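Local coordinates for protein amine Dehydrogenase (Pseudomonas putida, PDB 1JMX) that forms the beta-propeller subunit of what is probably a quinohemoprotein amine dehydrogenase, an enzyme that oxidises primary amines and passes the electrons on to heme c, at residues Leu83-Gly88 with Arg126-Ser131; Pro87-Arg92 with Pro112-Asn117; Tyr120-Pro125 with Met146-Tyr151. All coordinates share one frame; numbering follows the deposited sequence.

The three contacts cluster on one side of a beta-propeller chain, with centres 11 Å (contacts 1 and 2), 12 Å (2 and 3) and 13 Å (1 and 3) apart. All reach one antiparallel sheet, which contains strands 89-99, 105-115, 120-122, 126-131 and 142-145. Contacts 1 and 2 overlap at P87 and G88; contact 3 follows contact 2 in sequence and interleaves with contact 1. Salt bridges tie them together: E89 of contact 2 meets R126 of contact 1 and K123 of contact 3. The end of strand 105-115, the turn after it and strand 120-122 bring L116, N117 and Y120 to heme c, so contacts 2 and 3 lie where this sheet meets the heme.

Contact 1: Leu83-Gly88 with Arg126-Ser131; sequences LSSVPG and RLEVFS
L83 closes the firm end of this contact between the 83-88 loop and strand 126-131. Its CG stands anti to the carbonyl carbon (chi1 -53°), which brings CD2 to 3.9 Å from F130 CZ; the two side chains cross at about a right angle. P140 also touches F130, while F79 and A81 of strand 76-82 pack on the same ring. At the other end V86 lays CG2 over one face of the R126 guanidinium, toward the rim, 3.3 Å from R126 NH2. The middle is looser and bridged by two waters, for no direct hydrogen bond joins the segments. One water accepts from R126 NH2 at 2.7 Å and lies 2.8 Å from L83 O and 2.6 Å from E128 OE2. A second sits 2.7 Å from E128 OE1 and hydrogen-bonds to S85 OG. Within the strand, R126 NE donates to E128 OE2 (3.0 Å, 158°); it comes from above the carboxylate plane, while OE2 lies near the plane of the guanidinium. R126 NH1 turns to E89. With an arginine and two waters around it, the buried carboxylate of E128 is probably ionised, and it binds the loop chiefly through solvent.

Contact 2: Pro87-Arg92 with Pro112-Asn117; sequences PGEVGR and PTQRLN. With HEC (heme c), chain F.
A proline sits inside a strand here: P112 faces G91 as an antiparallel non-hydrogen-bonded pair, their CA atoms only 4.1 Å apart. Its missing N-H costs nothing on this side, and P112 CA makes a CA-H...O contact with V90 O, 3.2 Å away. V90 and T113 form the hydrogen-bonded pair next along. V90 N reaches T113 O at 2.8 Å with a nearly straight 168° bond, and T113 N returns one of 2.8 Å to V90 O; in both, the donor stands above the carbonyl plane. Beyond E89-Q114, R115 N gives a longer, more bent bond to G88 O (3.3 Å, 139°). This is the open end of the beta hairpin 89-99/105-115 in one propeller blade, and G88, at positive phi, turns the loop into it. On the face of E89, P112 and Q114, the extended glutamate runs beside the proline, putting OE1 3.5 Å from P112 CB; its carboxylate forms salt bridges with K123 and R126. On the other face V90 spreads its two methyls between arginines: CG1 lies over the centre of the R92 guanidinium, while CG2 is 3.7 Å from R115 CD. Past the strand the backbone runs on to heme c, where N117 O approaches the methyl CMD to 3.2 Å and N117 ND2 hydrogen-bonds to C15 O of a neighbouring subunit.

Contact 3: Tyr120-Pro125 with Met146-Tyr151; sequences YVVKPP and MPRQVY
P125 O is the polar atom best held between the segments, and one N-H grips it: M146 N donates at 3.2 Å, straight at the hydrogen (161°) but coming from well above the carbonyl plane. The same two residues also meet through carbon, P125 CB lying 4.1 Å from M146 CB. From there the methionine, bent at chi2 (-65°) and chi3 (-78°), carries its sulfur away from the proline. R148 answers from further along the loop. Its CG leaves anti to the carbonyl carbon, and bends at chi2 and chi3 bring the guanidinium back across P125 at about a right angle, so that P125 CD lies over one face, toward the rim, 3.9 Å from R148 NH2. V122 CG1 crowds the same nitrogen obliquely at 3.1 Å. K123 O lies near the guanidinium plane, 2.6 Å from R148 NH2, yet the angle is too poor for a hydrogen bond. The arginine's strongest partner is E134 of a neighbouring subunit, which forms a salt bridge with NH1, so proline and valine pack against a group whose charge is probably balanced from across the interface. K123 sends its side chain the other way, to E89. Two residues before V122, Y120 touches heme c and hydrogen-bonds through OH to Q129 of the neighbouring subunit. Segment 146-151 leads from strand 142-145 of this sheet to strand 153-155, the first of the next four-stranded sheet, a blade-to-blade connection characteristic of the beta-propeller.

Contact 1: Leu83-Gly88 with Arg126-Ser131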
loop_
_atom_site.group_PDB
_atom_site.type_symbol
_atom_site.label_atom_id
_atom_site.label_comp_id
_atom_site.label_asym_id
_atom_site.label_seq_id
_atom_site.Cartn_x
_atom_site.Cartn_y
_atom_site.Cartn_z
ATOM N N LEU B 83 5.735 -26.445 12.394
ATOM C CA LEU B 83 6.690 -26.293 11.309
ATOM C C LEU B 83 8.006 -25.603 11.680
ATOM O O LEU B 83 8.810 -25.282 10.807
ATOM C CB LEU B 83 6.018 -25.586 10.130
ATOM C CG LEU B 83 4.704 -26.217 9.658
ATOM C CD1 LEU B 83 4.188 -25.462 8.447
ATOM C CD2 LEU B 83 4.890 -27.696 9.328
ATOM N N SER B 84 8.250 -25.426 12.973
ATOM C CA SER B 84 9.481 -24.787 13.443
ATOM C C SER B 84 10.260 -25.707 14.372
ATOM O O SER B 84 10.537 -25.343 15.515
ATOM C CB SER B 84 9.161 -23.489 14.182
ATOM O OG SER B 84 8.489 -22.589 13.340
ATOM N N SER B 85 10.630 -26.884 13.877
ATOM C CA SER B 85 11.366 -27.855 14.681
ATOM C C SER B 85 12.876 -27.642 14.702
ATOM O O SER B 85 13.564 -28.195 15.559
ATOM C CB SER B 85 11.042 -29.278 14.237
ATOM O OG SER B 85 11.391 -29.468 12.883
ATOM N N VAL B 86 13.395 -26.873 13.750
ATOM C CA VAL B 86 14.828 -26.588 13.705
ATOM C C VAL B 86 15.113 -25.423 14.655
ATOM O O VAL B 86 14.484 -24.366 14.553
ATOM C CB VAL B 86 15.297 -26.244 12.273
ATOM C CG1 VAL B 86 16.775 -25.880 12.259
ATOM C CG2 VAL B 86 15.029 -27.417 11.352
ATOM N N PRO B 87 16.065 -25.607 15.593
ATOM C CA PRO B 87 16.456 -24.598 16.586
ATOM C C PRO B 87 16.820 -23.240 15.992
ATOM O O PRO B 87 17.595 -23.172 15.039
ATOM C CB PRO B 87 17.677 -25.239 17.258
ATOM C CG PRO B 87 17.418 -26.690 17.131
ATOM C CD PRO B 87 16.900 -26.814 15.730
ATOM N N GLY B 88 16.253 -22.174 16.562
ATOM C CA GLY B 88 16.541 -20.819 16.115
ATOM C C GLY B 88 15.943 -20.366 14.791
ATOM O O GLY B 88 16.337 -19.322 14.255
ATOM N N ARG B 126 12.462 -26.366 2.648
ATOM C CA ARG B 126 12.589 -27.812 2.829
ATOM C C ARG B 126 11.233 -28.468 3.000
ATOM O O ARG B 126 10.314 -27.862 3.522
ATOM C CB ARG B 126 13.456 -28.139 4.057
ATOM C CG ARG B 126 12.887 -27.617 5.362
ATOM C CD ARG B 126 13.790 -27.889 6.541
ATOM N NE ARG B 126 13.309 -27.174 7.719
ATOM C CZ ARG B 126 13.895 -26.100 8.235
ATOM N NH1 ARG B 126 15.002 -25.607 7.688
ATOM N NH2 ARG B 126 13.348 -25.490 9.275
ATOM N N LEU B 127 11.096 -29.689 2.500
ATOM C CA LEU B 127 9.860 -30.436 2.660
ATOM C C LEU B 127 10.064 -31.260 3.929
ATOM O O LEU B 127 11.135 -31.817 4.144
ATOM C CB LEU B 127 9.631 -31.384 1.474
ATOM C CG LEU B 127 8.318 -32.182 1.510
ATOM C CD1 LEU B 127 7.185 -31.341 0.924
ATOM C CD2 LEU B 127 8.463 -33.469 0.723
ATOM N N GLU B 128 9.064 -31.270 4.798
ATOM C CA GLU B 128 9.120 -32.038 6.031
ATOM C C GLU B 128 7.960 -33.019 6.008
ATOM O O GLU B 128 6.831 -32.650 5.695
ATOM C CB GLU B 128 9.015 -31.127 7.250
ATOM C CG GLU B 128 10.194 -30.196 7.412
ATOM C CD GLU B 128 10.136 -29.373 8.670
ATOM O OE1 GLU B 128 9.050 -29.206 9.256
ATOM O OE2 GLU B 128 11.196 -28.889 9.077
ATOM N N VAL B 129 8.262 -34.280 6.291
ATOM C CA VAL B 129 7.266 -35.335 6.300
ATOM C C VAL B 129 6.937 -35.663 7.742
ATOM O O VAL B 129 7.827 -35.785 8.575
ATOM C CB VAL B 129 7.793 -36.609 5.614
ATOM C CG1 VAL B 129 6.679 -37.620 5.459
ATOM C CG2 VAL B 129 8.412 -36.275 4.265
ATOM N N PHE B 130 5.655 -35.781 8.044
ATOM C CA PHE B 130 5.219 -36.100 9.391
ATOM C C PHE B 130 4.353 -37.336 9.306
ATOM O O PHE B 130 3.646 -37.549 8.322
ATOM C CB PHE B 130 4.389 -34.959 9.986
ATOM C CG PHE B 130 5.100 -33.643 10.010
ATOM C CD1 PHE B 130 5.007 -32.767 8.935
ATOM C CD2 PHE B 130 5.878 -33.280 11.101
ATOM C CE1 PHE B 130 5.681 -31.552 8.949
ATOM C CE2 PHE B 130 6.554 -32.064 11.120
ATOM C CZ PHE B 130 6.455 -31.204 10.042
ATOM N N SER B 131 4.473 -38.185 10.310
ATOM C CA SER B 131 3.663 -39.377 10.370
ATOM C C SER B 131 2.427 -38.955 11.150
ATOM O O SER B 131 2.538 -38.338 12.209
ATOM C CB SER B 131 4.409 -40.485 11.100
ATOM O OG SER B 131 3.572 -41.607 11.264
HETATM O O HOH W 1 11.206 -26.672 10.516
HETATM O O HOH W 2 8.997 -28.461 11.861
#

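Contact 2: Pro87-Arg92 with Pro112-Asn117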
loop_
_atom_site.group_PDB
_atom_site.type_symbol
_atom_site.label_atom_id
_atom_site.label_comp_id
_atom_site.label_asym_id
_atom_site.label_seq_id
_atom_site.Cartn_x
_atom_site.Cartn_y
_atom_site.Cartn_z
ATOM N N PRO B 87 16.065 -25.607 15.593
ATOM C CA PRO B 87 16.456 -24.598 16.586
ATOM C C PRO B 87 16.820 -23.240 15.992
ATOM O O PRO B 87 17.595 -23.172 15.039
ATOM C CB PRO B 87 17.677 -25.239 17.258
ATOM C CG PRO B 87 17.418 -26.690 17.131
ATOM C CD PRO B 87 16.900 -26.814 15.730
ATOM N N GLY B 88 16.253 -22.174 16.562
ATOM C CA GLY B 88 16.541 -20.819 16.115
ATOM C C GLY B 88 15.943 -20.366 14.791
ATOM O O GLY B 88 16.337 -19.322 14.255
ATOM N N GLU B 89 14.996 -21.138 14.264
ATOM C CA GLU B 89 14.347 -20.817 12.999
ATOM C C GLU B 89 12.833 -20.805 13.124
ATOM O O GLU B 89 12.254 -21.548 13.913
ATOM C CB GLU B 89 14.757 -21.818 11.907
ATOM C CG GLU B 89 16.096 -21.526 11.254
ATOM C CD GLU B 89 16.593 -22.652 10.356
ATOM O OE1 GLU B 89 15.772 -23.343 9.714
ATOM O OE2 GLU B 89 17.822 -22.839 10.283
ATOM N N VAL B 90 12.202 -19.913 12.368
ATOM C CA VAL B 90 10.751 -19.802 12.338
ATOM C C VAL B 90 10.321 -20.299 10.955
ATOM O O VAL B 90 10.780 -19.791 9.933
ATOM C CB VAL B 90 10.272 -18.339 12.554
ATOM C CG1 VAL B 90 8.747 -18.268 12.504
ATOM C CG2 VAL B 90 10.776 -17.813 13.892
ATOM N N GLY B 91 9.477 -21.326 10.938
ATOM C CA GLY B 91 9.015 -21.895 9.688
ATOM C C GLY B 91 7.585 -21.562 9.303
ATOM O O GLY B 91 6.657 -21.703 10.098
ATOM N N ARG B 92 7.416 -21.155 8.051
ATOM C CA ARG B 92 6.109 -20.805 7.517
ATOM C C ARG B 92 5.793 -21.602 6.257
ATOM O O ARG B 92 6.664 -21.882 5.447
ATOM C CB ARG B 92 6.049 -19.317 7.183
ATOM C CG ARG B 92 5.157 -18.520 8.091
ATOM C CD ARG B 92 5.910 -17.957 9.268
ATOM N NE ARG B 92 5.169 -18.195 10.501
ATOM C CZ ARG B 92 4.933 -17.279 11.435
ATOM N NH1 ARG B 92 5.372 -16.033 11.293
ATOM N NH2 ARG B 92 4.282 -17.631 12.534
ATOM N N PRO B 112 11.850 -21.416 6.058
ATOM C CA PRO B 112 12.300 -20.963 7.373
ATOM C C PRO B 112 13.149 -19.706 7.391
ATOM O O PRO B 112 13.816 -19.364 6.414
ATOM C CB PRO B 112 13.087 -22.162 7.867
ATOM C CG PRO B 112 13.790 -22.599 6.631
ATOM C CD PRO B 112 12.781 -22.419 5.510
ATOM N N THR B 113 13.096 -19.007 8.513
ATOM C CA THR B 113 13.887 -17.805 8.704
ATOM C C THR B 113 14.581 -17.902 10.048
ATOM O O THR B 113 13.954 -18.115 11.079
ATOM C CB THR B 113 13.034 -16.525 8.698
ATOM O OG1 THR B 113 12.305 -16.445 7.469
ATOM C CG2 THR B 113 13.925 -15.290 8.827
ATOM N N GLN B 114 15.893 -17.780 10.023
ATOM C CA GLN B 114 16.666 -17.819 11.240
ATOM C C GLN B 114 16.578 -16.420 11.850
ATOM O O GLN B 114 16.977 -15.442 11.223
ATOM C CB GLN B 114 18.107 -18.178 10.899
ATOM C CG GLN B 114 18.994 -18.425 12.089
ATOM C CD GLN B 114 20.404 -18.761 11.667
ATOM O OE1 GLN B 114 21.043 -17.996 10.949
ATOM N NE2 GLN B 114 20.889 -19.920 12.090
ATOM N N ARG B 115 15.971 -16.316 13.027
ATOM C CA ARG B 115 15.849 -15.027 13.700
ATOM C C ARG B 115 16.862 -14.894 14.825
ATOM O O ARG B 115 16.754 -15.559 15.857
ATOM C CB ARG B 115 14.443 -14.823 14.254
ATOM C CG ARG B 115 13.406 -14.591 13.199
ATOM C CD ARG B 115 12.058 -14.312 13.816
ATOM N NE ARG B 115 11.084 -13.948 12.791
ATOM C CZ ARG B 115 9.843 -13.539 13.036
ATOM N NH1 ARG B 115 9.410 -13.445 14.288
ATOM N NH2 ARG B 115 9.044 -13.197 12.026
ATOM N N LEU B 116 17.871 -14.059 14.596
ATOM C CA LEU B 116 18.914 -13.819 15.585
ATOM C C LEU B 116 18.634 -12.515 16.336
ATOM O O LEU B 116 17.643 -11.828 16.066
ATOM C CB LEU B 116 20.302 -13.812 14.923
ATOM C CG LEU B 116 20.672 -15.124 14.214
ATOM C CD1 LEU B 116 22.148 -15.174 13.862
ATOM C CD2 LEU B 116 20.344 -16.276 15.133
ATOM N N ASN B 117 19.500 -12.198 17.289
ATOM C CA ASN B 117 19.354 -11.012 18.119
ATOM C C ASN B 117 19.215 -9.673 17.398
ATOM O O ASN B 117 18.381 -8.856 17.778
ATOM C CB ASN B 117 20.507 -10.942 19.125
ATOM C CG ASN B 117 21.864 -11.023 18.460
ATOM O OD1 ASN B 117 22.190 -12.010 17.797
ATOM N ND2 ASN B 117 22.663 -9.979 18.622
HETATM FE FE HEC F . 16.912 -3.254 16.988
HETATM C CHA HEC F . 17.331 -4.328 13.820
HETATM C CHB HEC F . 17.812 -0.130 16.059
HETATM C CHC HEC F . 16.508 -2.179 20.204
HETATM C CHD HEC F . 16.011 -6.425 17.942
HETATM N NA HEC F . 17.454 -2.413 15.304
HETATM C C1A HEC F . 17.580 -2.995 14.070
HETATM C C2A HEC F . 18.012 -2.027 13.070
HETATM C C3A HEC F . 18.143 -0.853 13.707
HETATM C C4A HEC F . 17.796 -1.091 15.092
HETATM C CMA HEC F . 18.574 0.461 13.087
HETATM C CAA HEC F . 18.255 -2.312 11.606
HETATM C CBA HEC F . 17.021 -1.939 10.816
HETATM C CGA HEC F . 17.164 -2.195 9.328
HETATM O O1A HEC F . 18.222 -2.668 8.882
HETATM O O2A HEC F . 16.197 -1.915 8.594
HETATM N NB HEC F . 17.108 -1.541 17.925
HETATM C C1B HEC F . 17.496 -0.312 17.385
HETATM C C2B HEC F . 17.553 0.738 18.345
HETATM C C3B HEC F . 17.195 0.155 19.528
HETATM C C4B HEC F . 16.910 -1.248 19.264
HETATM C CMB HEC F . 17.951 2.205 18.077
HETATM C CAB HEC F . 17.144 0.909 20.842
HETATM C CBB HEC F . 15.879 1.697 21.197
HETATM N NC HEC F . 16.372 -4.118 18.698
HETATM C C1C HEC F . 16.255 -3.517 19.946
HETATM C C2C HEC F . 15.840 -4.458 20.956
HETATM C C3C HEC F . 15.713 -5.639 20.344
HETATM C C4C HEC F . 16.032 -5.433 18.928
HETATM C CMC HEC F . 15.615 -4.138 22.434
HETATM C CAC HEC F . 15.537 -6.959 21.079
HETATM C CBC HEC F . 14.172 -7.473 21.493
HETATM N ND HEC F . 16.707 -5.013 16.078
HETATM C C1D HEC F . 16.326 -6.229 16.602
HETATM C C2D HEC F . 16.299 -7.281 15.577
HETATM C C3D HEC F . 16.676 -6.653 14.426
HETATM C C4D HEC F . 16.920 -5.279 14.753
HETATM C CMD HEC F . 15.928 -8.756 15.774
HETATM C CAD HEC F . 16.827 -7.241 13.025
HETATM C CBD HEC F . 15.555 -7.319 12.195
HETATM C CGD HEC F . 14.892 -5.978 11.992
HETATM O O1D HEC F . 13.848 -5.729 12.598
HETATM O O2D HEC F . 15.409 -5.157 11.221
#

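Contact 3: Tyr120-Pro125 with Met146-Tyr151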
loop_
_atom_site.group_PDB
_atom_site.type_symbol
_atom_site.label_atom_id
_atom_site.label_comp_id
_atom_site.label_asym_id
_atom_site.label_seq_id
_atom_site.Cartn_x
_atom_site.Cartn_y
_atom_site.Cartn_z
ATOM N N TYR B 120 17.964 -11.021 10.587
ATOM C CA TYR B 120 17.313 -12.231 10.100
ATOM C C TYR B 120 18.157 -12.806 8.984
ATOM O O TYR B 120 18.906 -12.091 8.316
ATOM C CB TYR B 120 15.939 -11.940 9.493
ATOM C CG TYR B 120 14.840 -11.526 10.436
ATOM C CD1 TYR B 120 13.540 -11.351 9.957
ATOM C CD2 TYR B 120 15.086 -11.277 11.788
ATOM C CE1 TYR B 120 12.519 -10.934 10.789
ATOM C CE2 TYR B 120 14.063 -10.858 12.636
ATOM C CZ TYR B 120 12.781 -10.688 12.123
ATOM O OH TYR B 120 11.760 -10.268 12.932
ATOM N N VAL B 121 18.013 -14.107 8.776
ATOM C CA VAL B 121 18.716 -14.792 7.707
ATOM C C VAL B 121 17.706 -15.756 7.132
ATOM O O VAL B 121 17.211 -16.630 7.830
ATOM C CB VAL B 121 19.959 -15.580 8.197
ATOM C CG1 VAL B 121 20.662 -16.226 7.021
ATOM C CG2 VAL B 121 20.928 -14.654 8.916
ATOM N N VAL B 122 17.341 -15.537 5.877
ATOM C CA VAL B 122 16.386 -16.409 5.210
ATOM C C VAL B 122 17.158 -17.653 4.786
ATOM O O VAL B 122 18.268 -17.563 4.264
ATOM C CB VAL B 122 15.730 -15.716 3.982
ATOM C CG1 VAL B 122 14.687 -16.618 3.360
ATOM C CG2 VAL B 122 15.082 -14.410 4.406
ATOM N N LYS B 123 16.597 -18.812 5.091
ATOM C CA LYS B 123 17.239 -20.075 4.766
ATOM C C LYS B 123 16.514 -20.744 3.616
ATOM O O LYS B 123 15.394 -20.365 3.279
ATOM C CB LYS B 123 17.200 -20.996 5.983
ATOM C CG LYS B 123 17.935 -20.481 7.190
ATOM C CD LYS B 123 19.421 -20.407 6.930
ATOM C CE LYS B 123 20.178 -20.192 8.223
ATOM N NZ LYS B 123 19.803 -21.252 9.226
ATOM N N PRO B 124 17.159 -21.730 2.975
ATOM C CA PRO B 124 16.541 -22.449 1.856
ATOM C C PRO B 124 15.325 -23.237 2.341
ATOM O O PRO B 124 15.274 -23.662 3.495
ATOM C CB PRO B 124 17.658 -23.395 1.408
ATOM C CG PRO B 124 18.889 -22.634 1.726
ATOM C CD PRO B 124 18.584 -22.086 3.096
ATOM N N PRO B 125 14.299 -23.387 1.488
ATOM C CA PRO B 125 13.109 -24.141 1.901
ATOM C C PRO B 125 13.387 -25.650 2.020
ATOM O O PRO B 125 14.418 -26.152 1.560
ATOM C CB PRO B 125 12.117 -23.843 0.777
ATOM C CG PRO B 125 12.568 -22.501 0.259
ATOM C CD PRO B 125 14.054 -22.683 0.221
ATOM N N MET B 146 13.970 -28.107 -0.932
ATOM C CA MET B 146 12.930 -27.672 -1.854
ATOM C C MET B 146 13.297 -26.361 -2.534
ATOM O O MET B 146 14.086 -25.573 -2.006
ATOM C CB MET B 146 11.603 -27.465 -1.106
ATOM C CG MET B 146 10.932 -28.728 -0.621
ATOM S SD MET B 146 10.413 -29.749 -1.994
ATOM C CE MET B 146 8.905 -28.893 -2.516
ATOM N N PRO B 147 12.803 -26.154 -3.762
ATOM C CA PRO B 147 13.120 -24.894 -4.436
ATOM C C PRO B 147 12.260 -23.776 -3.823
ATOM O O PRO B 147 11.325 -24.048 -3.069
ATOM C CB PRO B 147 12.754 -25.181 -5.898
ATOM C CG PRO B 147 11.707 -26.252 -5.811
ATOM C CD PRO B 147 12.213 -27.132 -4.696
ATOM N N ARG B 148 12.628 -22.529 -4.087
ATOM C CA ARG B 148 11.877 -21.382 -3.577
ATOM C C ARG B 148 10.577 -21.189 -4.328
ATOM O O ARG B 148 10.395 -21.741 -5.408
ATOM C CB ARG B 148 12.678 -20.091 -3.718
ATOM C CG ARG B 148 13.860 -20.011 -2.829
ATOM C CD ARG B 148 14.018 -18.620 -2.285
ATOM N NE ARG B 148 14.628 -18.737 -0.981
ATOM C CZ ARG B 148 13.977 -18.631 0.168
ATOM N NH1 ARG B 148 12.684 -18.366 0.205
ATOM N NH2 ARG B 148 14.607 -18.931 1.280
ATOM N N GLN B 149 9.708 -20.365 -3.746
ATOM C CA GLN B 149 8.411 -20.006 -4.305
ATOM C C GLN B 149 7.447 -21.166 -4.541
ATOM O O GLN B 149 6.650 -21.155 -5.481
ATOM C CB GLN B 149 8.609 -19.161 -5.568
ATOM C CG GLN B 149 9.366 -17.854 -5.295
ATOM C CD GLN B 149 9.930 -17.201 -6.550
ATOM O OE1 GLN B 149 10.525 -17.865 -7.401
ATOM N NE2 GLN B 149 9.770 -15.888 -6.655
ATOM N N VAL B 150 7.510 -22.155 -3.654
ATOM C CA VAL B 150 6.635 -23.314 -3.721
ATOM C C VAL B 150 5.388 -23.025 -2.889
ATOM O O VAL B 150 5.476 -22.458 -1.807
ATOM C CB VAL B 150 7.351 -24.601 -3.204
ATOM C CG1 VAL B 150 6.344 -25.683 -2.840
ATOM C CG2 VAL B 150 8.331 -25.122 -4.256
ATOM N N TYR B 151 4.220 -23.348 -3.442
ATOM C CA TYR B 151 2.955 -23.158 -2.748
ATOM C C TYR B 151 2.136 -24.458 -2.751
ATOM O O TYR B 151 2.590 -25.442 -2.182
ATOM C CB TYR B 151 2.192 -21.928 -3.284
ATOM C CG TYR B 151 1.980 -21.859 -4.787
ATOM C CD1 TYR B 151 0.712 -22.057 -5.338
ATOM C CD2 TYR B 151 3.039 -21.593 -5.660
ATOM C CE1 TYR B 151 0.503 -21.999 -6.710
ATOM C CE2 TYR B 151 2.836 -21.532 -7.037
ATOM C CZ TYR B 151 1.562 -21.742 -7.552
ATOM O OH TYR B 151 1.344 -21.738 -8.914
#